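Local coordinates for protein peptidoglycan synthase activator LpoP (Pseudomonas aeruginosa, PDB 6W5Q) that probably activates a peptidoglycan synthase in cell-wall assembly, as a lipoprotein with a globular C-terminal tetratricopeptide-repeat domain, at residues Glu39-Ile44 and Pro49-Arg54; Arg54-Arg59 and Gln70-Gly75. All coordinates share one frame; numbering follows the deposited sequence.

Contact 1 (Glu39-Ile44 and Pro49-Arg54); sequences ERAQRI and PQVLYR. With SO4 (sulfate ion), chain I.
A41 and V51 face each other across the middle of this contact, and their CA atoms, 6.9 Å apart, mark the nearest backbone approach. The A41 methyl CB points at the branched end of V51, lying 3.9 Å from CG1 and 4.2 Å from CG2, so the methyl faces both branches of the valine, CG1 slightly the nearer. The same V51 CG1 also receives Q42: anti to the V51 backbone N (chi1 172°), it is placed against A41, and V51 CG1 lies 4.0 Å from Q42 CG. The Q42 and V51 side chains cross obliquely, whereas Q42 and L52 meet at about a right angle, with L52 CD2 3.7 Å from Q42 OE1. That last approach is packing; the polar partner of Q42 OE1 is R74 on helix 65-78, which also lies against L52. These contacts join helix 31-44 to helix 49-61, consecutive helices whose local axes run at 168° and approach to 9.8 Å, the antiparallel helix pairing on which tetratricopeptide folds are built. M18 of helix 13-28 adds to the cover of A41. R40 and R43, three residues apart, make no contact with segment 49-54 and converge on a sulfate ion, probably from the crystallisation liquor. The extended R40 chain brings its guanidinium edge to the ion near its own plane: R40 NE donates to sulfate O4 over 2.8 Å, and R40 NH2 bonds to the same oxygen. R43, bent at chi3, comes in obliquely to O4, with a weak bond from NH1, while R43 NH2 donates to sulfate O2 at 3.1 Å with an N-H...O angle of 147°.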
ATOM      1  N   GLU A  39       9.109  -4.035  -5.099  1.00 26.68           N
ATOM      2  CA  GLU A  39       9.621  -5.289  -4.553  1.00 30.70           C
ATOM      3  C   GLU A  39      11.132  -5.223  -4.367  1.00 29.08           C
ATOM      4  O   GLU A  39      11.682  -5.903  -3.497  1.00 27.93           O
ATOM      5  CB  GLU A  39       9.241  -6.475  -5.450  1.00 27.81           C
ATOM      6  CG  GLU A  39       7.763  -6.602  -5.755  1.00 29.59           C
ATOM      7  CD  GLU A  39       6.990  -7.326  -4.667  1.00 35.77           C
ATOM      8  OE1 GLU A  39       5.767  -7.499  -4.835  1.00 35.95           O
ATOM      9  OE2 GLU A  39       7.603  -7.721  -3.648  1.00 39.08           O
ATOM     10  N   ARG A  40      11.819  -4.399  -5.158  1.00 30.62           N
ATOM     11  CA  ARG A  40      13.243  -4.192  -4.921  1.00 31.79           C
ATOM     12  C   ARG A  40      13.451  -3.350  -3.668  1.00 28.17           C
ATOM     13  O   ARG A  40      14.384  -3.592  -2.894  1.00 26.58           O
ATOM     14  CB  ARG A  40      13.889  -3.557  -6.169  1.00 27.11           C
ATOM     15  CG  ARG A  40      15.429  -3.398  -6.118  1.00 39.56           C
ATOM     16  CD  ARG A  40      15.998  -2.877  -7.458  1.00 39.50           C
ATOM     17  NE  ARG A  40      17.427  -3.156  -7.660  1.00 39.67           N
ATOM     18  CZ  ARG A  40      18.385  -2.222  -7.732  1.00 48.71           C
ATOM     19  NH1 ARG A  40      18.075  -0.934  -7.610  1.00 42.96           N
ATOM     20  NH2 ARG A  40      19.663  -2.567  -7.926  1.00 39.00           N
ATOM     21  N   ALA A  41      12.565  -2.376  -3.432  1.00 31.91           N
ATOM     22  CA  ALA A  41      12.619  -1.582  -2.207  1.00 28.87           C
ATOM     23  C   ALA A  41      12.549  -2.459  -0.953  1.00 30.65           C
ATOM     24  O   ALA A  41      13.198  -2.159   0.061  1.00 32.71           O
ATOM     25  CB  ALA A  41      11.480  -0.558  -2.215  1.00 28.78           C
ATOM     26  N   GLN A  42      11.753  -3.542  -1.001  1.00 29.59           N
ATOM     27  CA  GLN A  42      11.636  -4.454   0.141  1.00 33.27           C
ATOM     28  C   GLN A  42      12.925  -5.205   0.439  1.00 32.41           C
ATOM     29  O   GLN A  42      13.138  -5.625   1.579  1.00 33.11           O
ATOM     30  CB  GLN A  42      10.536  -5.473  -0.098  1.00 33.28           C
ATOM     31  CG  GLN A  42       9.166  -4.902  -0.199  1.00 34.62           C
ATOM     32  CD  GLN A  42       8.127  -5.948   0.108  1.00 32.95           C
ATOM     33  OE1 GLN A  42       7.980  -6.369   1.249  1.00 40.76           O
ATOM     34  NE2 GLN A  42       7.420  -6.397  -0.915  1.00 29.88           N
ATOM     35  N   ARG A  43      13.776  -5.435  -0.564  1.00 36.89           N
ATOM     36  CA  ARG A  43      15.059  -6.077  -0.286  1.00 32.49           C
ATOM     37  C   ARG A  43      15.927  -5.216   0.623  1.00 36.77           C
ATOM     38  O   ARG A  43      16.736  -5.744   1.399  1.00 38.26           O
ATOM     39  CB  ARG A  43      15.785  -6.375  -1.591  1.00 33.50           C
ATOM     40  CG  ARG A  43      15.099  -7.427  -2.449  1.00 31.86           C
ATOM     41  CD  ARG A  43      15.686  -7.425  -3.859  1.00 31.98           C
ATOM     42  NE  ARG A  43      17.088  -7.835  -3.885  1.00 28.63           N
ATOM     43  CZ  ARG A  43      17.876  -7.694  -4.945  1.00 36.39           C
ATOM     44  NH1 ARG A  43      17.381  -7.151  -6.052  1.00 31.41           N
ATOM     45  NH2 ARG A  43      19.143  -8.103  -4.907  1.00 37.67           N
ATOM     46  N   ILE A  44      15.771  -3.896   0.539  1.00 33.24           N
ATOM     47  CA  ILE A  44      16.468  -2.962   1.419  1.00 35.27           C
ATOM     48  C   ILE A  44      15.705  -2.751   2.723  1.00 40.08           C
ATOM     49  O   ILE A  44      16.300  -2.674   3.799  1.00 45.06           O
ATOM     50  CB  ILE A  44      16.680  -1.625   0.679  1.00 42.03           C
ATOM     51  CG1 ILE A  44      17.539  -1.829  -0.570  1.00 43.58           C
ATOM     52  CG2 ILE A  44      17.278  -0.583   1.599  1.00 45.37           C
ATOM     53  CD1 ILE A  44      16.879  -1.304  -1.822  1.00 46.51           C
ATOM     54  N   PRO A  49       6.540   0.282   6.350  1.00 42.57           N
ATOM     55  CA  PRO A  49       5.121   0.357   5.952  1.00 36.29           C
ATOM     56  C   PRO A  49       4.878   1.301   4.785  1.00 34.31           C
ATOM     57  O   PRO A  49       3.949   1.072   3.998  1.00 29.43           O
ATOM     58  CB  PRO A  49       4.416   0.826   7.227  1.00 37.99           C
ATOM     59  CG  PRO A  49       5.510   1.323   8.144  1.00 45.49           C
ATOM     60  CD  PRO A  49       6.769   0.626   7.757  1.00 39.24           C
ATOM     61  N   GLN A  50       5.691   2.346   4.630  1.00 33.97           N
ATOM     62  CA  GLN A  50       5.484   3.247   3.504  1.00 41.20           C
ATOM     63  C   GLN A  50       5.767   2.550   2.179  1.00 37.13           C
ATOM     64  O   GLN A  50       5.098   2.825   1.175  1.00 35.34           O
ATOM     65  CB  GLN A  50       6.341   4.506   3.666  1.00 45.99           C
ATOM     66  CG  GLN A  50       5.734   5.537   4.635  1.00 56.65           C
ATOM     67  CD  GLN A  50       5.118   6.727   3.917  1.00 64.10           C
ATOM     68  OE1 GLN A  50       4.562   6.580   2.827  1.00 64.44           O
ATOM     69  NE2 GLN A  50       5.216   7.916   4.523  1.00 66.91           N
ATOM     70  N   VAL A  51       6.714   1.619   2.159  1.00 32.47           N
ATOM     71  CA  VAL A  51       6.918   0.823   0.956  1.00 33.67           C
ATOM     72  C   VAL A  51       5.684  -0.017   0.677  1.00 29.89           C
ATOM     73  O   VAL A  51       5.184  -0.064  -0.455  1.00 27.93           O
ATOM     74  CB  VAL A  51       8.173  -0.054   1.091  1.00 34.58           C
ATOM     75  CG1 VAL A  51       8.263  -1.018  -0.086  1.00 34.54           C
ATOM     76  CG2 VAL A  51       9.399   0.806   1.147  1.00 31.30           C
ATOM     77  N   LEU A  52       5.171  -0.686   1.714  1.00 32.61           N
ATOM     78  CA  LEU A  52       3.999  -1.549   1.560  1.00 33.78           C
ATOM     79  C   LEU A  52       2.773  -0.747   1.146  1.00 32.50           C
ATOM     80  O   LEU A  52       1.969  -1.199   0.318  1.00 25.82           O
ATOM     81  CB  LEU A  52       3.756  -2.312   2.870  1.00 27.56           C
ATOM     82  CG  LEU A  52       4.941  -3.249   3.137  1.00 33.94           C
ATOM     83  CD1 LEU A  52       4.883  -3.927   4.465  1.00 35.00           C
ATOM     84  CD2 LEU A  52       5.058  -4.290   2.038  1.00 33.92           C
ATOM     85  N   TYR A  53       2.636   0.466   1.688  1.00 36.34           N
ATOM     86  CA  TYR A  53       1.536   1.344   1.306  1.00 35.21           C
ATOM     87  C   TYR A  53       1.520   1.603  -0.198  1.00 33.29           C
ATOM     88  O   TYR A  53       0.474   1.497  -0.851  1.00 35.50           O
ATOM     89  CB  TYR A  53       1.647   2.659   2.070  1.00 33.03           C
ATOM     90  CG  TYR A  53       0.593   3.658   1.664  1.00 32.84           C
ATOM     91  CD1 TYR A  53      -0.702   3.565   2.164  1.00 35.11           C
ATOM     92  CD2 TYR A  53       0.893   4.698   0.789  1.00 42.51           C
ATOM     93  CE1 TYR A  53      -1.679   4.483   1.805  1.00 41.12           C
ATOM     94  CE2 TYR A  53      -0.072   5.621   0.422  1.00 46.69           C
ATOM     95  CZ  TYR A  53      -1.359   5.508   0.935  1.00 47.37           C
ATOM     96  OH  TYR A  53      -2.327   6.416   0.574  1.00 53.63           O
ATOM     97  N   ARG A  54       2.673   1.948  -0.765  1.00 30.73           N
ATOM     98  CA  ARG A  54       2.739   2.212  -2.202  1.00 29.48           C
ATOM     99  C   ARG A  54       2.569   0.932  -3.000  1.00 29.81           C
ATOM    100  O   ARG A  54       1.982   0.940  -4.091  1.00 28.73           O
ATOM    101  CB  ARG A  54       4.080   2.865  -2.562  1.00 30.87           C
ATOM    102  CG  ARG A  54       4.453   3.990  -1.642  1.00 38.20           C
ATOM    103  CD  ARG A  54       5.270   5.054  -2.325  1.00 50.19           C
ATOM    104  NE  ARG A  54       5.432   6.189  -1.425  1.00 53.83           N
ATOM    105  CZ  ARG A  54       5.814   7.404  -1.797  1.00 61.21           C
ATOM    106  NH1 ARG A  54       6.089   7.671  -3.073  1.00 65.06           N
ATOM    107  NH2 ARG A  54       5.915   8.358  -0.883  1.00 64.27           N
TER
HETATM  108  S   SO4 I 301      19.511  -6.183  -8.403  1.00 58.45           S
HETATM  109  O1  SO4 I 301      18.440  -6.235  -9.401  1.00 41.75           O
HETATM  110  O2  SO4 I 301      19.850  -7.501  -7.888  1.00 50.82           O
HETATM  111  O3  SO4 I 301      20.709  -5.562  -8.967  1.00 59.01           O
HETATM  112  O4  SO4 I 301      19.058  -5.384  -7.274  1.00 67.12           O

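Contact 2 (Arg54-Arg59 and Gln70-Gly75)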
ATOM      1  N   ARG A  54       2.673   1.948  -0.765  1.00 30.73           N
ATOM      2  CA  ARG A  54       2.739   2.212  -2.202  1.00 29.48           C
ATOM      3  C   ARG A  54       2.569   0.932  -3.000  1.00 29.81           C
ATOM      4  O   ARG A  54       1.982   0.940  -4.091  1.00 28.73           O
ATOM      5  CB  ARG A  54       4.080   2.865  -2.562  1.00 30.87           C
ATOM      6  CG  ARG A  54       4.453   3.990  -1.642  1.00 38.20           C
ATOM      7  CD  ARG A  54       5.270   5.054  -2.325  1.00 50.19           C
ATOM      8  NE  ARG A  54       5.432   6.189  -1.425  1.00 53.83           N
ATOM      9  CZ  ARG A  54       5.814   7.404  -1.797  1.00 61.21           C
ATOM     10  NH1 ARG A  54       6.089   7.671  -3.073  1.00 65.06           N
ATOM     11  NH2 ARG A  54       5.915   8.358  -0.883  1.00 64.27           N
ATOM     12  N   LEU A  55       3.132  -0.167  -2.500  1.00 26.06           N
ATOM     13  CA  LEU A  55       2.976  -1.446  -3.175  1.00 30.05           C
ATOM     14  C   LEU A  55       1.506  -1.854  -3.233  1.00 29.82           C
ATOM     15  O   LEU A  55       1.003  -2.254  -4.286  1.00 30.16           O
ATOM     16  CB  LEU A  55       3.824  -2.501  -2.464  1.00 27.72           C
ATOM     17  CG  LEU A  55       3.841  -3.886  -3.113  1.00 31.36           C
ATOM     18  CD1 LEU A  55       3.987  -3.750  -4.615  1.00 26.76           C
ATOM     19  CD2 LEU A  55       4.953  -4.765  -2.513  1.00 30.72           C
ATOM     20  N   ALA A  56       0.786  -1.712  -2.114  1.00 30.37           N
ATOM     21  CA  ALA A  56      -0.639  -2.030  -2.115  1.00 29.81           C
ATOM     22  C   ALA A  56      -1.388  -1.133  -3.086  1.00 30.91           C
ATOM     23  O   ALA A  56      -2.333  -1.570  -3.746  1.00 27.58           O
ATOM     24  CB  ALA A  56      -1.208  -1.890  -0.698  1.00 27.88           C
ATOM     25  N   GLN A  57      -0.964   0.125  -3.203  1.00 31.06           N
ATOM     26  CA  GLN A  57      -1.625   1.034  -4.124  1.00 30.21           C
ATOM     27  C   GLN A  57      -1.482   0.573  -5.569  1.00 34.07           C
ATOM     28  O   GLN A  57      -2.464   0.538  -6.330  1.00 28.24           O
ATOM     29  CB  GLN A  57      -1.059   2.432  -3.954  1.00 33.41           C
ATOM     30  CG  GLN A  57      -1.788   3.247  -2.930  1.00 36.17           C
ATOM     31  CD  GLN A  57      -1.668   4.713  -3.241  1.00 53.89           C
ATOM     32  OE1 GLN A  57      -0.940   5.443  -2.566  1.00 58.81           O
ATOM     33  NE2 GLN A  57      -2.372   5.160  -4.284  1.00 64.48           N
ATOM     34  N   VAL A  58      -0.256   0.224  -5.968  1.00 33.15           N
ATOM     35  CA  VAL A  58       0.004  -0.208  -7.338  1.00 31.00           C
ATOM     36  C   VAL A  58      -0.781  -1.471  -7.660  1.00 31.47           C
ATOM     37  O   VAL A  58      -1.369  -1.590  -8.742  1.00 30.53           O
ATOM     38  CB  VAL A  58       1.517  -0.407  -7.542  1.00 29.00           C
ATOM     39  CG1 VAL A  58       1.812  -1.016  -8.909  1.00 32.82           C
ATOM     40  CG2 VAL A  58       2.206   0.922  -7.390  1.00 33.63           C
ATOM     41  N   ARG A  59      -0.791  -2.442  -6.736  1.00 29.33           N
ATOM     42  CA  ARG A  59      -1.560  -3.664  -6.966  1.00 32.85           C
ATOM     43  C   ARG A  59      -3.037  -3.353  -7.066  1.00 30.00           C
ATOM     44  O   ARG A  59      -3.746  -3.917  -7.908  1.00 28.91           O
ATOM     45  CB  ARG A  59      -1.341  -4.673  -5.843  1.00 26.50           C
ATOM     46  CG  ARG A  59       0.109  -5.045  -5.598  1.00 33.66           C
ATOM     47  CD  ARG A  59       0.358  -6.502  -5.884  1.00 35.42           C
ATOM     48  NE  ARG A  59       1.772  -6.886  -5.793  1.00 34.00           N
ATOM     49  CZ  ARG A  59       2.561  -7.190  -6.824  1.00 32.15           C
ATOM     50  NH1 ARG A  59       2.085  -7.178  -8.076  1.00 30.92           N
ATOM     51  NH2 ARG A  59       3.820  -7.530  -6.589  1.00 33.14           N
ATOM     52  N   GLN A  70      -3.776  -7.747   1.324  1.00 26.06           N
ATOM     53  CA  GLN A  70      -2.839  -8.431   2.216  1.00 30.18           C
ATOM     54  C   GLN A  70      -1.550  -7.644   2.392  1.00 27.47           C
ATOM     55  O   GLN A  70      -0.979  -7.611   3.489  1.00 30.01           O
ATOM     56  CB  GLN A  70      -2.543  -9.837   1.690  1.00 30.68           C
ATOM     57  CG  GLN A  70      -3.786 -10.658   1.535  1.00 28.80           C
ATOM     58  CD  GLN A  70      -4.549 -10.826   2.841  1.00 31.37           C
ATOM     59  OE1 GLN A  70      -5.775 -10.902   2.823  1.00 33.80           O
ATOM     60  NE2 GLN A  70      -3.837 -10.955   3.960  1.00 27.09           N
ATOM     61  N   VAL A  71      -1.078  -7.000   1.331  1.00 29.27           N
ATOM     62  CA  VAL A  71       0.091  -6.132   1.464  1.00 29.58           C
ATOM     63  C   VAL A  71      -0.218  -4.980   2.401  1.00 26.97           C
ATOM     64  O   VAL A  71       0.567  -4.669   3.306  1.00 31.39           O
ATOM     65  CB  VAL A  71       0.542  -5.617   0.088  1.00 31.30           C
ATOM     66  CG1 VAL A  71       1.714  -4.631   0.246  1.00 29.85           C
ATOM     67  CG2 VAL A  71       0.886  -6.788  -0.812  1.00 29.88           C
ATOM     68  N   ALA A  72      -1.369  -4.332   2.204  1.00 29.40           N
ATOM     69  CA  ALA A  72      -1.742  -3.216   3.070  1.00 30.88           C
ATOM     70  C   ALA A  72      -1.950  -3.676   4.511  1.00 30.52           C
ATOM     71  O   ALA A  72      -1.595  -2.961   5.463  1.00 26.06           O
ATOM     72  CB  ALA A  72      -3.003  -2.536   2.539  1.00 27.26           C
ATOM     73  N   ARG A  73      -2.528  -4.871   4.689  1.00 29.53           N
ATOM     74  CA  ARG A  73      -2.731  -5.393   6.036  1.00 29.01           C
ATOM     75  C   ARG A  73      -1.405  -5.728   6.684  1.00 31.28           C
ATOM     76  O   ARG A  73      -1.256  -5.615   7.904  1.00 29.43           O
ATOM     77  CB  ARG A  73      -3.648  -6.619   6.005  1.00 30.18           C
ATOM     78  CG  ARG A  73      -5.121  -6.278   5.956  1.00 36.02           C
ATOM     79  CD  ARG A  73      -5.942  -7.267   6.792  1.00 45.06           C
ATOM     80  NE  ARG A  73      -7.212  -6.709   7.282  1.00 46.47           N
ATOM     81  CZ  ARG A  73      -8.354  -6.795   6.610  1.00 43.59           C
ATOM     82  NH1 ARG A  73      -8.371  -7.409   5.441  1.00 46.55           N
ATOM     83  NH2 ARG A  73      -9.467  -6.273   7.089  1.00 44.23           N
ATOM     84  N   ARG A  74      -0.423  -6.116   5.876  1.00 33.36           N
ATOM     85  CA  ARG A  74       0.910  -6.330   6.414  1.00 30.80           C
ATOM     86  C   ARG A  74       1.565  -4.996   6.776  1.00 27.66           C
ATOM     87  O   ARG A  74       2.116  -4.847   7.869  1.00 28.74           O
ATOM     88  CB  ARG A  74       1.762  -7.133   5.418  1.00 29.93           C
ATOM     89  CG  ARG A  74       3.062  -7.631   6.021  1.00 31.04           C
ATOM     90  CD  ARG A  74       3.615  -8.845   5.292  1.00 32.17           C
ATOM     91  NE  ARG A  74       4.004  -8.545   3.923  1.00 29.67           N
ATOM     92  CZ  ARG A  74       5.201  -8.079   3.575  1.00 36.12           C
ATOM     93  NH1 ARG A  74       6.133  -7.840   4.501  1.00 34.95           N
ATOM     94  NH2 ARG A  74       5.463  -7.843   2.300  1.00 31.56           N
ATOM     95  N   GLY A  75       1.521  -4.015   5.874  1.00 25.77           N
ATOM     96  CA  GLY A  75       2.052  -2.696   6.211  1.00 29.43           C
ATOM     97  C   GLY A  75       1.498  -2.165   7.518  1.00 31.91           C
ATOM     98  O   GLY A  75       2.234  -1.620   8.348  1.00 32.37           O
TER
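L55 and A56 meet V71 and A72 through aliphatic groups, with no ring or other flat side-chain group on either side, so there are no faces or edges to match. Of the planar guanidinium ends nearby, R59 pairs with E39 and R74 NH2 with Q42, both on helix 31-44, while R74 NH1 bonds Y78 OH on helix 65-78. The contact joins helix 49-61 to helix 65-78, neighbouring antiparallel helices of the tetratricopeptide-repeat fold, and the local axes come to 8.4 Å at 166°. The small residues are consistent with this close approach: the CA atoms of A56 and A72 are 5.4 Å apart, and nothing larger than a methyl group stands between the two backbones there. Beside this alanine pair V71 points at the partner helix, its CG1 anti to the backbone N (chi1 176°). That rotation carries V71 CG1 between the two residues opposite, 4.0 Å from L55 CB and 4.1 Å from A56 CB, and the L55 and V71 side chains cross at about a right angle. L92 and I93 of helix 83-99 touch A56 and A72 respectively, so the next helix also covers the alanines. V71 CG1 also reaches the main chain, lying 3.9 Å from A56 N, while A56 CB and A72 CB approach to 3.8 Å.

Contacts 1 and 2 follow one another along the chain and share R54 and helix 49-61, which lies between helix 31-44 and helix 65-78; L52 and L55 touch both neighbours, and the contact centres lie 9 Å apart. Polar side chains from contact 2 reach back to helix 31-44: R59 NH2 forms a salt bridge with E39 OE1 at 2.6 Å, and R74 NH2 is probably hydrogen-bonded to Q42 OE1 at 3.1 Å. Packing also connects them, since V71 CG1 approaches L52 O to 3.4 Å. All three helices belong to the tetratricopeptide-repeat part of the domain. The sulfate belongs to contact 1 alone and is held by R40 and R43, neither of which touches segment 49-54.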